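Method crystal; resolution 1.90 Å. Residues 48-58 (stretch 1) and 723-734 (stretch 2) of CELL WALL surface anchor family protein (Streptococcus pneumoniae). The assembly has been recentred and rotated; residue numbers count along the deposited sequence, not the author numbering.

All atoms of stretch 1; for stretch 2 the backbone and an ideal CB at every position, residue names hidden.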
ATOM      1  N   GLY A  48     -17.383 -34.688   9.018  1.00 29.81           N
ATOM      2  CA  GLY A  48     -16.976 -35.242  10.313  1.00 24.66           C
ATOM      3  C   GLY A  48     -15.817 -36.229  10.257  1.00 20.96           C
ATOM      4  O   GLY A  48     -15.595 -36.855   9.224  1.00 20.29           O
ATOM      5  N   LYS A  49     -15.062 -36.360  11.345  1.00 18.04           N
ATOM      6  CA  LYS A  49     -13.921 -37.276  11.424  1.00 16.58           C
ATOM      7  C   LYS A  49     -13.562 -37.692  12.850  1.00 16.80           C
ATOM      8  O   LYS A  49     -13.538 -36.850  13.748  1.00 17.70           O
ATOM      9  CB  LYS A  49     -12.675 -36.708  10.756  1.00 15.90           C
ATOM     10  CG  LYS A  49     -11.481 -37.646  10.860  1.00 13.21           C
ATOM     11  CD  LYS A  49     -10.237 -36.968  10.366  1.00 10.69           C
ATOM     12  CE  LYS A  49      -9.062 -37.894  10.295  1.00 13.78           C
ATOM     13  NZ  LYS A  49      -8.027 -37.358   9.362  1.00 13.93           N
ATOM     14  N   VAL A  50     -13.280 -38.978  13.054  1.00 15.51           N
ATOM     15  CA  VAL A  50     -12.825 -39.489  14.352  1.00 14.78           C
ATOM     16  C   VAL A  50     -11.787 -40.597  14.167  1.00 14.16           C
ATOM     17  O   VAL A  50     -11.873 -41.372  13.217  1.00 14.39           O
ATOM     18  CB  VAL A  50     -14.003 -39.917  15.259  1.00 14.84           C
ATOM     19  CG1 VAL A  50     -14.722 -41.155  14.709  1.00 14.17           C
ATOM     20  CG2 VAL A  50     -13.526 -40.116  16.693  1.00 13.82           C
ATOM     21  N   VAL A  51     -10.791 -40.648  15.041  1.00 13.05           N
ATOM     22  CA  VAL A  51      -9.699 -41.608  14.910  1.00 13.44           C
ATOM     23  C   VAL A  51      -9.568 -42.368  16.251  1.00 14.12           C
ATOM     24  O   VAL A  51      -9.704 -41.757  17.319  1.00 13.52           O
ATOM     25  CB  VAL A  51      -8.381 -40.878  14.479  1.00 13.78           C
ATOM     26  CG1 VAL A  51      -7.133 -41.768  14.591  1.00 12.20           C
ATOM     27  CG2 VAL A  51      -8.505 -40.247  13.076  1.00 12.66           C
ATOM     28  N   ILE A  52      -9.345 -43.687  16.207  1.00 14.58           N
ATOM     29  CA  ILE A  52      -9.131 -44.495  17.421  1.00 14.62           C
ATOM     30  C   ILE A  52      -7.796 -45.231  17.405  1.00 14.66           C
ATOM     31  O   ILE A  52      -7.480 -45.944  16.455  1.00 13.85           O
ATOM     32  CB  ILE A  52     -10.225 -45.539  17.719  1.00 14.56           C
ATOM     33  CG1 ILE A  52     -11.639 -44.953  17.640  1.00 14.68           C
ATOM     34  CG2 ILE A  52     -10.039 -46.062  19.133  1.00 14.04           C
ATOM     35  CD1 ILE A  52     -12.347 -45.186  16.305  1.00 14.61           C
ATOM     36  N   LYS A  53      -7.026 -45.015  18.465  1.00 15.48           N
ATOM     37  CA  LYS A  53      -5.774 -45.717  18.719  1.00 16.89           C
ATOM     38  C   LYS A  53      -6.008 -46.708  19.859  1.00 17.50           C
ATOM     39  O   LYS A  53      -6.776 -46.396  20.786  1.00 16.87           O
ATOM     40  CB  LYS A  53      -4.657 -44.765  19.164  1.00 17.00           C
ATOM     41  CG  LYS A  53      -4.043 -43.931  18.061  1.00 19.72           C
ATOM     42  CD  LYS A  53      -2.818 -43.192  18.566  1.00 22.57           C
ATOM     43  CE  LYS A  53      -2.077 -42.611  17.381  1.00 27.02           C
ATOM     44  NZ  LYS A  53      -0.659 -42.365  17.762  1.00 30.99           N
ATOM     45  N   GLU A  54      -5.339 -47.866  19.767  1.00 17.40           N
ATOM     46  CA  GLU A  54      -5.290 -48.865  20.850  1.00 18.18           C
ATOM     47  C   GLU A  54      -3.865 -49.157  21.328  1.00 18.64           C
ATOM     48  O   GLU A  54      -2.975 -49.458  20.521  1.00 18.34           O
ATOM     49  CB  GLU A  54      -6.008 -50.148  20.441  1.00 17.37           C
ATOM     50  CG  GLU A  54      -7.452 -49.929  19.990  1.00 17.88           C
ATOM     51  CD  GLU A  54      -8.360 -51.100  20.329  1.00 21.33           C
ATOM     52  OE1 GLU A  54      -7.815 -52.213  20.540  1.00 20.33           O
ATOM     53  OE2 GLU A  54      -9.599 -50.906  20.376  1.00 19.31           O
ATOM     54  N   THR A  55      -3.652 -49.032  22.638  1.00 19.79           N
ATOM     55  CA  THR A  55      -2.380 -49.452  23.242  1.00 22.17           C
ATOM     56  C   THR A  55      -2.505 -50.672  24.186  1.00 23.39           C
ATOM     57  O   THR A  55      -3.601 -51.023  24.640  1.00 23.18           O
ATOM     58  CB  THR A  55      -1.656 -48.295  23.978  1.00 21.54           C
ATOM     59  OG1 THR A  55      -2.446 -47.874  25.104  1.00 20.26           O
ATOM     60  CG2 THR A  55      -1.343 -47.139  23.014  1.00 22.83           C
ATOM     61  N   GLY A  56      -1.377 -51.309  24.487  1.00 25.61           N
ATOM     62  CA  GLY A  56      -1.340 -52.473  25.369  1.00 28.67           C
ATOM     63  C   GLY A  56      -0.053 -52.477  26.171  1.00 30.99           C
ATOM     64  O   GLY A  56       0.222 -51.502  26.873  1.00 30.87           O
ATOM     65  N   GLU A  57       0.711 -53.568  26.044  1.00 32.96           N
ATOM     66  CA  GLU A  57       1.998 -53.833  26.713  1.00 34.85           C
ATOM     67  C   GLU A  57       2.784 -52.615  27.210  1.00 35.48           C
ATOM     68  O   GLU A  57       3.644 -52.096  26.483  1.00 35.98           O
ATOM     69  CB  GLU A  57       2.903 -54.692  25.812  1.00 35.13           C
ATOM     70  CG  GLU A  57       3.765 -55.742  26.543  1.00 37.08           C
ATOM     71  CD  GLU A  57       2.954 -56.796  27.310  1.00 39.58           C
ATOM     72  OE1 GLU A  57       1.711 -56.663  27.406  1.00 41.51           O
ATOM     73  OE2 GLU A  57       3.550 -57.769  27.832  1.00 37.84           O
ATOM     74  N   GLY A  58       2.496 -52.180  28.441  1.00 35.72           N
ATOM     75  CA  GLY A  58       3.009 -50.909  28.966  1.00 36.16           C
ATOM     76  C   GLY A  58       2.376 -49.748  28.212  1.00 36.46           C
ATOM     77  O   GLY A  58       1.572 -48.988  28.770  1.00 36.65           O
ATOM     78  N   UNK A 723      -9.775 -29.319  14.053  1.00 15.33           N
ATOM     79  CA  UNK A 723      -9.085 -30.489  14.621  1.00 15.85           C
ATOM     80  C   UNK A 723     -10.020 -31.676  14.825  1.00 15.55           C
ATOM     81  O   UNK A 723     -11.226 -31.525  15.072  1.00 15.51           O
ATOM     82  CB  UNK A 723      -8.437 -30.118  15.957  1.00 15.85           C
ATOM     83  N   UNK A 724      -9.459 -32.872  14.715  1.00 15.59           N
ATOM     84  CA  UNK A 724     -10.296 -34.054  14.897  1.00 16.74           C
ATOM     85  C   UNK A 724      -9.984 -34.734  16.230  1.00 16.61           C
ATOM     86  O   UNK A 724      -8.848 -34.687  16.701  1.00 16.16           O
ATOM     87  CB  UNK A 724     -10.095 -35.035  13.740  1.00 16.74           C
ATOM     88  N   UNK A 725     -11.005 -35.351  16.843  1.00 17.59           N
ATOM     89  CA  UNK A 725     -10.787 -36.170  18.051  1.00 18.11           C
ATOM     90  C   UNK A 725     -10.098 -37.515  17.801  1.00 18.58           C
ATOM     91  O   UNK A 725     -10.452 -38.230  16.854  1.00 18.59           O
ATOM     92  CB  UNK A 725     -12.133 -36.431  18.730  1.00 18.11           C
ATOM     93  N   UNK A 726      -9.113 -37.817  18.649  1.00 18.92           N
ATOM     94  CA  UNK A 726      -8.423 -39.101  18.713  1.00 19.16           C
ATOM     95  C   UNK A 726      -8.606 -39.744  20.096  1.00 19.55           C
ATOM     96  O   UNK A 726      -8.057 -39.278  21.102  1.00 19.34           O
ATOM     97  CB  UNK A 726      -6.936 -38.922  18.400  1.00 19.16           C
ATOM     98  N   UNK A 727      -9.408 -40.804  20.142  1.00 20.27           N
ATOM     99  CA  UNK A 727      -9.479 -41.651  21.340  1.00 20.82           C
ATOM    100  C   UNK A 727      -8.333 -42.655  21.397  1.00 20.49           C
ATOM    101  O   UNK A 727      -8.038 -43.345  20.418  1.00 19.94           O
ATOM    102  CB  UNK A 727     -10.816 -42.394  21.383  1.00 20.82           C
ATOM    103  N   UNK A 728      -7.687 -42.700  22.557  1.00 20.34           N
ATOM    104  CA  UNK A 728      -6.714 -43.731  22.853  1.00 20.28           C
ATOM    105  C   UNK A 728      -7.365 -44.726  23.826  1.00 20.67           C
ATOM    106  O   UNK A 728      -7.848 -44.368  24.912  1.00 19.64           O
ATOM    107  CB  UNK A 728      -5.432 -43.131  23.434  1.00 20.28           C
ATOM    108  N   UNK A 729      -7.412 -45.977  23.382  1.00 20.03           N
ATOM    109  CA  UNK A 729      -7.906 -47.060  24.240  1.00 20.85           C
ATOM    110  C   UNK A 729      -6.763 -47.897  24.784  1.00 20.17           C
ATOM    111  O   UNK A 729      -5.984 -48.484  24.027  1.00 19.44           O
ATOM    112  CB  UNK A 729      -8.881 -47.952  23.470  1.00 20.85           C
ATOM    113  N   UNK A 730      -6.676 -47.883  26.111  1.00 21.07           N
ATOM    114  CA  UNK A 730      -5.836 -48.824  26.843  1.00 21.75           C
ATOM    115  C   UNK A 730      -6.508 -50.195  26.987  1.00 21.23           C
ATOM    116  O   UNK A 730      -7.511 -50.355  27.681  1.00 21.03           O
ATOM    117  CB  UNK A 730      -5.500 -48.258  28.224  1.00 21.75           C
ATOM    118  N   UNK A 731      -5.953 -51.196  26.321  1.00 21.15           N
ATOM    119  CA  UNK A 731      -6.595 -52.507  26.297  1.00 21.13           C
ATOM    120  C   UNK A 731      -6.001 -53.422  27.388  1.00 21.90           C
ATOM    121  O   UNK A 731      -4.816 -53.278  27.732  1.00 21.69           O
ATOM    122  CB  UNK A 731      -6.437 -53.148  24.917  1.00 21.13           C
ATOM    123  N   UNK A 732      -6.814 -54.324  27.955  1.00 22.04           N
ATOM    124  CA  UNK A 732      -6.316 -55.318  28.933  1.00 22.55           C
ATOM    125  C   UNK A 732      -5.986 -56.644  28.239  1.00 20.93           C
ATOM    126  O   UNK A 732      -6.841 -57.235  27.571  1.00 19.13           O
ATOM    127  CB  UNK A 732      -7.350 -55.551  30.037  1.00 22.55           C
ATOM    128  N   UNK A 733      -4.748 -57.102  28.393  1.00 20.33           N
ATOM    129  CA  UNK A 733      -4.395 -58.460  27.981  1.00 20.05           C
ATOM    130  C   UNK A 733      -5.458 -59.449  28.482  1.00 19.51           C
ATOM    131  O   UNK A 733      -5.844 -59.419  29.654  1.00 18.77           O
ATOM    132  CB  UNK A 733      -3.011 -58.842  28.511  1.00 20.05           C
ATOM    133  N   UNK A 734      -5.968 -60.301  27.597  1.00 19.71           N
ATOM    134  CA  UNK A 734      -6.894 -61.349  28.045  1.00 19.91           C
ATOM    135  C   UNK A 734      -6.182 -62.580  28.581  1.00 19.57           C
ATOM    136  O   UNK A 734      -5.128 -62.997  28.090  1.00 18.44           O
ATOM    137  CB  UNK A 734      -7.813 -61.760  26.893  1.00 19.91           C
TER

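Residues 724-730 form a strand that runs parallel to strand 48-55, with Val51 level with 726 and Thr55 level with 730. At position 723 the ideal CB has nothing of stretch 1 within reach, so the site is permissive; Lys723 makes no contact.

At 724 the CA-to-CB bond points toward stretch 1, and the ideal CB lies 3.9 Å from Lys49 CD, with Val51 CG2 further along. An extended aliphatic chain ending in an amine would suit an aromatic ring, although a large aliphatic residue could also pack there. The residue is Tyr724. Lys49 CE lies over one ring face, 3.9 Å from the centroid of the Tyr724 ring, and Lys49 NZ is 4.2 Å from that centroid in an off-centre cation-pi contact. Val51 CG2 approaches Tyr724 CE1 at 3.5 Å.

At 725, phi is -73° and the backbone nitrogen donates no hydrogen bond to stretch 1; the carbonyl accepts one from Val51 N (Val51 N to O of 725, 3.0 Å). With Val50 CG2 4.4 Å from the ideal CB, small or medium apolar residues fit, proline among them. Pro725 is found, its CG 4.0 Å from Val50 CG2.

The CB of 726 lies on the same sheet face as Val51 and Lys53. The Lys53 amine makes an acidic chain attractive there, though a polar or aliphatic one would do. Glu726 reaches toward that amine, but its OE1 stays 4.4 Å from Lys53 NZ, too far for a salt bridge.

Position 727 turns to the face of Ile52. The ideal CB of 727 is 4.4 Å from Ile52 CG2. Val50 CG2 is nearby, so a branched aliphatic is expected. Ile727 places CD1 4.2 Å from Ile52 CG1 and 4.3 Å from Val50 CG2. Its N donates to Val51 O (3.0 Å) and its O accepts from Lys53 N (2.8 Å).

At 728 the CB shares a face with Lys53 and Thr55, and a small, beta-branched or polar residue would serve. Thr728 sets CG2 4.2 Å from Thr55 CG2.

Position 729 again joins Ile52 and Glu54, with the ideal CB 4.2 Å from Glu54 CG; valine, leucine or isoleucine would fill the space. Ile729 brings CD1 to 3.8 Å from Ile52 CG2, while its N donates to Lys53 O at 2.7 Å.

The CB of 730 is 4.4 Å from Thr55 OG1, which favours a small polar residue without requiring one. In Ser730, OG stands 3.6 Å from Thr55 OG1.

At 731 the CB points toward stretch 1 and Glu54 OE1 is 4.7 Å away, inviting a basic or polar chain. Lys731 packs CD 3.2 Å from Glu54 OE1, but NZ remains 4.4 Å from Glu54 OE2; the backbone N donates to Thr55 O (2.9 Å).

Position 732 points away and carries Glu732. At 733 the CA-to-CB bond points toward stretch 1 and the ideal CB is 5.3 Å from Glu57 OE1, so a long basic or other hydrogen-bond-donating chain would suit; Lys733 NZ meets Glu57 OE1 at 2.9 Å in a salt bridge whose hydrogen bond is weak. Position 734, out of reach, is Lys734.

Stretch 2, residues 723-734: KYPEITISKEKK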
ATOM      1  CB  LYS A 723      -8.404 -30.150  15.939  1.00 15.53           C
ATOM      2  CG  LYS A 723      -7.130 -29.367  15.739  1.00 17.74           C
ATOM      3  CD  LYS A 723      -6.819 -28.661  17.026  1.00 23.42           C
ATOM      4  CE  LYS A 723      -5.732 -27.620  16.854  1.00 28.98           C
ATOM      5  NZ  LYS A 723      -4.899 -27.731  18.100  1.00 31.10           N
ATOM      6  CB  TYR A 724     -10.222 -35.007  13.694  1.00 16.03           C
ATOM      7  CG  TYR A 724      -8.854 -35.590  13.524  1.00 17.66           C
ATOM      8  CD1 TYR A 724      -8.445 -36.664  14.319  1.00 17.72           C
ATOM      9  CD2 TYR A 724      -7.966 -35.056  12.600  1.00 18.56           C
ATOM     10  CE1 TYR A 724      -7.184 -37.192  14.194  1.00 18.21           C
ATOM     11  CE2 TYR A 724      -6.693 -35.590  12.458  1.00 20.15           C
ATOM     12  CZ  TYR A 724      -6.323 -36.662  13.261  1.00 19.77           C
ATOM     13  OH  TYR A 724      -5.071 -37.211  13.164  1.00 22.23           O
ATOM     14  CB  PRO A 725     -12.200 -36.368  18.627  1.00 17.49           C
ATOM     15  CG  PRO A 725     -13.111 -36.179  17.460  1.00 17.54           C
ATOM     16  CD  PRO A 725     -12.425 -35.284  16.448  1.00 16.76           C
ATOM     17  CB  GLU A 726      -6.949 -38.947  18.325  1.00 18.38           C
ATOM     18  CG  GLU A 726      -6.092 -40.133  18.677  1.00 20.26           C
ATOM     19  CD  GLU A 726      -4.674 -39.708  18.973  1.00 22.32           C
ATOM     20  OE1 GLU A 726      -3.990 -39.434  17.963  1.00 22.28           O
ATOM     21  OE2 GLU A 726      -4.269 -39.653  20.170  1.00 18.63           O
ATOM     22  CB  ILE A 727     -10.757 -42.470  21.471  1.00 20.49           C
ATOM     23  CG1 ILE A 727     -11.978 -41.570  21.378  1.00 21.97           C
ATOM     24  CG2 ILE A 727     -10.779 -43.088  22.855  1.00 21.78           C
ATOM     25  CD1 ILE A 727     -13.021 -42.120  20.450  1.00 25.67           C
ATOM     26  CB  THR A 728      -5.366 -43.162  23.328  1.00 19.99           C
ATOM     27  OG1 THR A 728      -4.835 -42.356  22.274  1.00 20.48           O
ATOM     28  CG2 THR A 728      -4.355 -44.286  23.630  1.00 20.66           C
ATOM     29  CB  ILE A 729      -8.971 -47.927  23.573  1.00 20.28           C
ATOM     30  CG1 ILE A 729     -10.300 -47.161  23.577  1.00 21.10           C
ATOM     31  CG2 ILE A 729      -9.138 -49.215  24.366  1.00 21.69           C
ATOM     32  CD1 ILE A 729     -11.233 -47.557  22.459  1.00 21.14           C
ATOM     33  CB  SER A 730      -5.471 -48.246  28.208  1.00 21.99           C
ATOM     34  OG  SER A 730      -4.478 -47.266  28.014  1.00 25.21           O
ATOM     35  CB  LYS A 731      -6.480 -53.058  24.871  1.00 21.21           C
ATOM     36  CG  LYS A 731      -7.499 -52.506  23.874  1.00 19.92           C
ATOM     37  CD  LYS A 731      -8.431 -53.610  23.309  1.00 23.01           C
ATOM     38  CE  LYS A 731      -9.773 -53.809  24.036  1.00 23.35           C
ATOM     39  NZ  LYS A 731     -10.672 -52.618  24.259  1.00 25.02           N
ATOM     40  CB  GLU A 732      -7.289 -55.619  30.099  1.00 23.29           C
ATOM     41  CG  GLU A 732      -8.139 -54.465  30.653  1.00 27.39           C
ATOM     42  CD  GLU A 732      -7.426 -53.602  31.701  1.00 33.17           C
ATOM     43  OE1 GLU A 732      -6.938 -54.156  32.714  1.00 34.10           O
ATOM     44  OE2 GLU A 732      -7.369 -52.353  31.525  1.00 36.48           O
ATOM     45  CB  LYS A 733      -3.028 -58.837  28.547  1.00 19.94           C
ATOM     46  CG  LYS A 733      -2.253 -59.849  27.725  1.00 20.63           C
ATOM     47  CD  LYS A 733      -1.223 -59.170  26.837  1.00 22.00           C
ATOM     48  CE  LYS A 733      -0.036 -60.090  26.622  1.00 23.88           C
ATOM     49  NZ  LYS A 733       1.134 -59.287  26.195  1.00 24.65           N
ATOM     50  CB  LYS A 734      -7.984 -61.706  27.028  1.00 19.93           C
ATOM     51  CG  LYS A 734      -7.532 -62.125  25.638  1.00 20.22           C
ATOM     52  CD  LYS A 734      -7.787 -63.605  25.373  1.00 19.30           C
ATOM     53  CE  LYS A 734      -9.245 -63.928  25.093  1.00 18.82           C
ATOM     54  NZ  LYS A 734     -10.085 -63.488  26.237  1.00 17.03           N
TER
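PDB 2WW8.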